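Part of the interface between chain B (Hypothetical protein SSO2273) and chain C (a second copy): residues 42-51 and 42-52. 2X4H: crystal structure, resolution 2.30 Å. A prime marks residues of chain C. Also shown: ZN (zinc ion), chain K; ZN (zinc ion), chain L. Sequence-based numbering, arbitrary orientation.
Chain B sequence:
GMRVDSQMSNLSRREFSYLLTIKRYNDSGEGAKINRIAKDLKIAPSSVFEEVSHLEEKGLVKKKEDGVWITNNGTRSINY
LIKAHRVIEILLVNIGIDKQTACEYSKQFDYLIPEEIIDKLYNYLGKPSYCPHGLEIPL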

ATOM      1  N   LYS B  42     -11.032   1.930  16.570  1.00 56.21           N
ATOM      2  CA  LYS B  42     -11.177   3.320  17.006  1.00 58.68           C
ATOM      3  C   LYS B  42     -10.508   4.317  16.054  1.00 57.02           C
ATOM      4  O   LYS B  42      -9.872   5.264  16.491  1.00 58.29           O
ATOM      5  N   ILE B  43     -10.677   4.079  14.755  1.00 54.84           N
ATOM      6  CA  ILE B  43     -10.126   4.931  13.698  1.00 53.80           C
ATOM      7  C   ILE B  43     -11.258   5.373  12.762  1.00 53.86           C
ATOM      8  O   ILE B  43     -12.406   4.964  12.933  1.00 54.58           O
ATOM      9  N   ALA B  44     -10.935   6.230  11.793  1.00 53.65           N
ATOM     10  CA  ALA B  44     -11.939   6.836  10.904  1.00 54.57           C
ATOM     11  C   ALA B  44     -12.339   5.884   9.776  1.00 53.14           C
ATOM     12  O   ALA B  44     -11.472   5.225   9.189  1.00 51.46           O
ATOM     13  N   PRO B  45     -13.647   5.801   9.468  1.00 54.46           N
ATOM     14  CA  PRO B  45     -14.117   5.008   8.331  1.00 53.96           C
ATOM     15  C   PRO B  45     -13.413   5.304   6.987  1.00 53.12           C
ATOM     16  O   PRO B  45     -13.256   4.383   6.174  1.00 51.68           O
ATOM     17  N   SER B  46     -12.988   6.550   6.754  1.00 53.47           N
ATOM     18  CA  SER B  46     -12.275   6.859   5.510  1.00 53.23           C
ATOM     19  C   SER B  46     -10.900   6.202   5.493  1.00 50.76           C
ATOM     20  O   SER B  46     -10.491   5.643   4.484  1.00 50.67           O
ATOM     21  N   SER B  47     -10.191   6.248   6.610  1.00 50.09           N
ATOM     22  CA  SER B  47      -8.918   5.540   6.713  1.00 48.40           C
ATOM     23  C   SER B  47      -9.090   4.018   6.487  1.00 46.96           C
ATOM     24  O   SER B  47      -8.295   3.406   5.774  1.00 46.73           O
ATOM     25  N   VAL B  48     -10.147   3.414   7.030  1.00 46.36           N
ATOM     26  CA  VAL B  48     -10.356   1.993   6.837  1.00 45.02           C
ATOM     27  C   VAL B  48     -10.591   1.682   5.366  1.00 45.77           C
ATOM     28  O   VAL B  48      -9.950   0.803   4.807  1.00 45.22           O
ATOM     29  N   PHE B  49     -11.497   2.421   4.727  1.00 47.48           N
ATOM     30  CA  PHE B  49     -11.767   2.228   3.317  1.00 48.34           C
ATOM     31  C   PHE B  49     -10.464   2.269   2.518  1.00 48.00           C
ATOM     32  O   PHE B  49     -10.223   1.375   1.712  1.00 48.17           O
ATOM     33  N   GLU B  50      -9.634   3.293   2.749  1.00 47.74           N
ATOM     34  CA  GLU B  50      -8.338   3.432   2.068  1.00 47.61           C
ATOM     35  C   GLU B  50      -7.383   2.266   2.367  1.00 46.80           C
ATOM     36  O   GLU B  50      -6.896   1.614   1.435  1.00 48.30           O
ATOM     37  N   GLU B  51      -7.135   1.947   3.634  1.00 45.61           N
ATOM     38  CA  GLU B  51      -6.192   0.842   3.952  1.00 44.43           C
ATOM     39  C   GLU B  51      -6.681  -0.487   3.351  1.00 44.31           C
ATOM     40  O   GLU B  51      -5.899  -1.261   2.775  1.00 44.30           O
TER
ATOM     41  N   LYS C  42      -8.318  15.431  10.140  1.00 63.45           N
ATOM     42  CA  LYS C  42      -9.195  14.936  11.214  1.00 64.70           C
ATOM     43  C   LYS C  42      -9.200  13.413  11.287  1.00 62.17           C
ATOM     44  O   LYS C  42     -10.268  12.796  11.336  1.00 62.86           O
ATOM     45  N   ILE C  43      -8.006  12.814  11.271  1.00 59.72           N
ATOM     46  CA  ILE C  43      -7.851  11.350  11.373  1.00 58.31           C
ATOM     47  C   ILE C  43      -6.683  10.956  12.295  1.00 57.39           C
ATOM     48  O   ILE C  43      -5.968  11.825  12.808  1.00 58.63           O
ATOM     49  N   ALA C  44      -6.476   9.647  12.485  1.00 56.80           N
ATOM     50  CA  ALA C  44      -5.510   9.139  13.473  1.00 56.85           C
ATOM     51  C   ALA C  44      -4.080   9.078  12.922  1.00 55.39           C
ATOM     52  O   ALA C  44      -3.866   8.709  11.760  1.00 54.04           O
ATOM     53  N   PRO C  45      -3.094   9.450  13.760  1.00 51.91           N
ATOM     54  CA  PRO C  45      -1.702   9.429  13.361  1.00 50.88           C
ATOM     55  C   PRO C  45      -1.221   8.105  12.811  1.00 49.86           C
ATOM     56  O   PRO C  45      -0.505   8.091  11.803  1.00 48.08           O
ATOM     57  N   SER C  46      -1.619   7.013  13.470  1.00 50.60           N
ATOM     58  CA  SER C  46      -1.283   5.661  13.042  1.00 50.78           C
ATOM     59  C   SER C  46      -1.799   5.416  11.624  1.00 49.78           C
ATOM     60  O   SER C  46      -1.083   4.865  10.792  1.00 50.16           O
ATOM     61  N   SER C  47      -3.032   5.838  11.343  1.00 49.57           N
ATOM     62  CA  SER C  47      -3.575   5.784   9.972  1.00 48.65           C
ATOM     63  C   SER C  47      -2.739   6.614   8.997  1.00 47.23           C
ATOM     64  O   SER C  47      -2.448   6.162   7.891  1.00 47.13           O
ATOM     65  N   VAL C  48      -2.320   7.809   9.411  1.00 46.63           N
ATOM     66  CA  VAL C  48      -1.470   8.619   8.555  1.00 46.33           C
ATOM     67  C   VAL C  48      -0.112   7.964   8.335  1.00 46.35           C
ATOM     68  O   VAL C  48       0.366   7.928   7.214  1.00 46.78           O
ATOM     69  N   PHE C  49       0.501   7.426   9.388  1.00 46.81           N
ATOM     70  CA  PHE C  49       1.782   6.717   9.244  1.00 47.39           C
ATOM     71  C   PHE C  49       1.659   5.537   8.284  1.00 46.81           C
ATOM     72  O   PHE C  49       2.513   5.334   7.424  1.00 46.96           O
ATOM     73  N   GLU C  50       0.603   4.752   8.444  1.00 46.55           N
ATOM     74  CA  GLU C  50       0.382   3.592   7.590  1.00 47.35           C
ATOM     75  C   GLU C  50       0.193   4.051   6.151  1.00 46.49           C
ATOM     76  O   GLU C  50       0.848   3.536   5.247  1.00 47.08           O
ATOM     77  N   GLU C  51      -0.676   5.037   5.939  1.00 46.20           N
ATOM     78  CA  GLU C  51      -0.968   5.481   4.568  1.00 45.75           C
ATOM     79  C   GLU C  51       0.273   6.099   3.958  1.00 45.76           C
ATOM     80  O   GLU C  51       0.632   5.784   2.824  1.00 46.17           O
ATOM     81  N   VAL C  52       0.975   6.932   4.717  1.00 46.11           N
ATOM     82  CA  VAL C  52       2.220   7.504   4.205  1.00 46.45           C
ATOM     83  C   VAL C  52       3.204   6.438   3.693  1.00 46.46           C
ATOM     84  O   VAL C  52       3.840   6.646   2.671  1.00 47.51           O
TER

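Two zinc ions tie the C-terminal ends of these stretches together, each clamped between a glutamate of one chain and a glutamate of the other. The chain K zinc is bound by Glu50 OE1 at 1.6 Å and by Glu51′ OE2 at 1.8 Å; the chain L zinc repeats the arrangement with the roles exchanged, taking Glu51 OE2 at 1.7 Å and Glu50′ OE1 at 1.8 Å. Each ion has two further ligand atoms from elsewhere in the structure. A shared zinc brings the carboxylates together, but Glu50 OE1 to Glu51′ OE2 at 2.3 Å, and Glu51 OE2 to Glu50′ OE1 at 2.5 Å, are closer than coordination alone would lead one to expect; neither pair is a hydrogen bond. All four zinc-oxygen distances fall below the usual value of about 2 Å, so the fine geometry of these sites deserves caution at 2.30 Å resolution.

All four glutamates share the same first two rotamers, t and then p. Glu50 and Glu50′ direct their CA-to-CB bonds toward the partner stretch, whereas those of Glu51 and Glu51′ leave sideways and the ends of the side chains come nearer. The two Glu51 carboxylates also approach each other, with Glu51 OE1 4.3 Å from Glu51′ OE1, a proximity of like charges beside the metal sites. The remaining oxygens of the Glu50 pair, OE2 in each copy, are hydrogen-bonded elsewhere in the structure.

One turn earlier in the helices, Ser47 and Ser47′ face each other, both in the m rotamer and both with CA-to-CB bonds toward the other stretch. Their contact is close, Ser47 OG to Ser47′ CB at 3.6 Å, but no direct hydrogen bond joins them. Instead a single water bridges the chains: it lies 2.8 Å from Ser47 OG and 2.8 Å from Ser47′ OG, and accepts hydrogen bonds from Ala44 N at 3.1 Å and, weakly, from Ala44′ N at 3.3 Å. The water thus links the N-cap residues of both helices to the central serines.

Apolar side chains flank this polar center. Ile43 and Ile43′ are both p then t, but the CA-to-CB bond of Ile43 runs sideways and that of Ile43′ toward the other stretch, as do those of Ala44 and Ala44′. Ile43 CG2 is 4.3 Å from Ala44′ CB, and Ala44 CB is 3.9 Å from Ile43′ CG2. The isoleucines also touch the serines, with Ile43 CG2 3.9 Å from Ser47′ OG and Ser47 OG 3.9 Å from Ile43′ CB. Val48 and Val48′, both t, point away and take no part; the contact runs from Ile43 and the N-cap Ala44, ahead of the helix, to Ser47, Glu50 and Glu51 within it, and likewise in the other copy.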

ATOM      1  CB  LYS B  42     -10.679   3.479  18.459  1.00 61.13           C
ATOM      2  CG  LYS B  42     -11.495   2.624  19.424  1.00 64.12           C
ATOM      3  CD  LYS B  42     -10.765   2.376  20.736  1.00 67.96           C
ATOM      4  CE  LYS B  42     -11.671   1.692  21.740  1.00 69.92           C
ATOM      5  NZ  LYS B  42     -11.178   1.962  23.114  1.00 74.89           N
ATOM      6  CB  ILE B  43      -8.960   4.230  12.914  1.00 51.90           C
ATOM      7  CG1 ILE B  43      -9.383   2.897  12.283  1.00 51.21           C
ATOM      8  CG2 ILE B  43      -7.788   3.914  13.828  1.00 51.99           C
ATOM      9  CD1 ILE B  43      -8.222   2.166  11.597  1.00 49.49           C
ATOM     10  CB  ALA B  44     -11.410   8.162  10.326  1.00 54.97           C
ATOM     11  CB  PRO B  45     -15.608   5.361   8.238  1.00 56.39           C
ATOM     12  CG  PRO B  45     -15.989   5.776   9.591  1.00 57.68           C
ATOM     13  CD  PRO B  45     -14.769   6.389  10.221  1.00 57.38           C
ATOM     14  CB  SER B  46     -12.172   8.366   5.270  1.00 55.02           C
ATOM     15  OG  SER B  46     -11.695   8.995   6.431  1.00 56.31           O
ATOM     16  CB  SER B  47      -8.244   5.856   8.050  1.00 48.96           C
ATOM     17  OG  SER B  47      -8.039   7.278   8.183  1.00 50.55           O
ATOM     18  CB  VAL B  48     -11.522   1.446   7.695  1.00 46.10           C
ATOM     19  CG1 VAL B  48     -11.818  -0.002   7.318  1.00 44.28           C
ATOM     20  CG2 VAL B  48     -11.190   1.534   9.193  1.00 44.30           C
ATOM     21  CB  PHE B  49     -12.745   3.285   2.807  1.00 51.11           C
ATOM     22  CG  PHE B  49     -13.293   2.997   1.444  1.00 53.38           C
ATOM     23  CD1 PHE B  49     -14.565   2.441   1.292  1.00 56.42           C
ATOM     24  CD2 PHE B  49     -12.552   3.297   0.293  1.00 54.83           C
ATOM     25  CE1 PHE B  49     -15.103   2.200   0.001  1.00 57.57           C
ATOM     26  CE2 PHE B  49     -13.075   3.029  -1.001  1.00 55.98           C
ATOM     27  CZ  PHE B  49     -14.348   2.491  -1.134  1.00 57.53           C
ATOM     28  CB  GLU B  50      -7.706   4.791   2.413  1.00 48.21           C
ATOM     29  CG  GLU B  50      -6.291   5.048   1.925  1.00 47.87           C
ATOM     30  CD  GLU B  50      -6.120   5.087   0.403  1.00 49.56           C
ATOM     31  OE1 GLU B  50      -4.951   4.862  -0.008  1.00 47.04           O
ATOM     32  OE2 GLU B  50      -7.093   5.373  -0.352  1.00 47.06           O
ATOM     33  CB  GLU B  51      -5.920   0.738   5.473  1.00 43.95           C
ATOM     34  CG  GLU B  51      -4.914  -0.375   5.924  1.00 43.28           C
ATOM     35  CD  GLU B  51      -3.512  -0.143   5.420  1.00 45.96           C
ATOM     36  OE1 GLU B  51      -3.241   0.934   4.852  1.00 51.47           O
ATOM     37  OE2 GLU B  51      -2.651  -1.022   5.561  1.00 43.67           O
TER
ATOM     38  CB  LYS C  42     -10.637  15.455  11.048  1.00 68.04           C
ATOM     39  CG  LYS C  42     -10.751  16.968  10.901  1.00 72.87           C
ATOM     40  CD  LYS C  42     -12.177  17.490  11.166  1.00 78.67           C
ATOM     41  CE  LYS C  42     -13.183  17.117  10.066  1.00 80.55           C
ATOM     42  NZ  LYS C  42     -13.638  15.692  10.158  1.00 78.88           N
ATOM     43  CB  ILE C  43      -7.689  10.673   9.967  1.00 57.01           C
ATOM     44  CG1 ILE C  43      -6.391  11.136   9.283  1.00 56.26           C
ATOM     45  CG2 ILE C  43      -8.907  10.917   9.102  1.00 57.07           C
ATOM     46  CD1 ILE C  43      -6.261  10.683   7.824  1.00 56.78           C
ATOM     47  CB  ALA C  44      -5.929   7.784  13.978  1.00 57.62           C
ATOM     48  CB  PRO C  45      -0.978   9.783  14.655  1.00 52.26           C
ATOM     49  CG  PRO C  45      -1.911  10.760  15.311  1.00 53.20           C
ATOM     50  CD  PRO C  45      -3.282  10.218  15.008  1.00 53.25           C
ATOM     51  CB  SER C  46      -1.889   4.622  14.006  1.00 52.62           C
ATOM     52  OG  SER C  46      -3.304   4.663  13.949  1.00 53.99           O
ATOM     53  CB  SER C  47      -5.025   6.255   9.934  1.00 49.58           C
ATOM     54  OG  SER C  47      -5.828   5.544  10.861  1.00 50.85           O
ATOM     55  CB  VAL C  48      -1.285  10.060   9.089  1.00 47.56           C
ATOM     56  CG1 VAL C  48      -0.280  10.839   8.231  1.00 47.34           C
ATOM     57  CG2 VAL C  48      -2.619  10.783   9.116  1.00 47.79           C
ATOM     58  CB  PHE C  49       2.295   6.204  10.601  1.00 48.88           C
ATOM     59  CG  PHE C  49       3.728   5.724  10.567  1.00 51.55           C
ATOM     60  CD1 PHE C  49       4.740   6.474  11.162  1.00 52.92           C
ATOM     61  CD2 PHE C  49       4.065   4.527   9.930  1.00 52.14           C
ATOM     62  CE1 PHE C  49       6.055   6.043  11.133  1.00 55.76           C
ATOM     63  CE2 PHE C  49       5.381   4.084   9.896  1.00 55.33           C
ATOM     64  CZ  PHE C  49       6.384   4.845  10.508  1.00 57.10           C
ATOM     65  CB  GLU C  50      -0.835   2.794   8.083  1.00 48.15           C
ATOM     66  CG  GLU C  50      -1.261   1.606   7.229  1.00 49.64           C
ATOM     67  CD  GLU C  50      -0.280   0.443   7.190  1.00 49.95           C
ATOM     68  OE1 GLU C  50      -0.306  -0.265   6.170  1.00 49.59           O
ATOM     69  OE2 GLU C  50       0.483   0.220   8.141  1.00 49.59           O
ATOM     70  CB  GLU C  51      -2.171   6.431   4.504  1.00 45.91           C
ATOM     71  CG  GLU C  51      -2.589   6.878   3.061  1.00 46.45           C
ATOM     72  CD  GLU C  51      -2.983   5.717   2.165  1.00 47.42           C
ATOM     73  OE1 GLU C  51      -3.101   4.594   2.656  1.00 52.15           O
ATOM     74  OE2 GLU C  51      -3.183   5.888   0.953  1.00 45.63           O
ATOM     75  CB  VAL C  52       2.864   8.487   5.192  1.00 47.45           C
ATOM     76  CG1 VAL C  52       4.297   8.810   4.780  1.00 49.13           C
ATOM     77  CG2 VAL C  52       2.045   9.785   5.242  1.00 47.89           C
TER
HETATM   78 ZN    ZN K1141      -3.376   4.805  -0.417  1.00 50.28          ZN
HETATM   79 ZN    ZN L1142      -1.118  -1.021   4.748  1.00 46.14          ZN
HETATM   80  O   HOH W   1      -8.080   7.124  10.993  1.00 20.83           O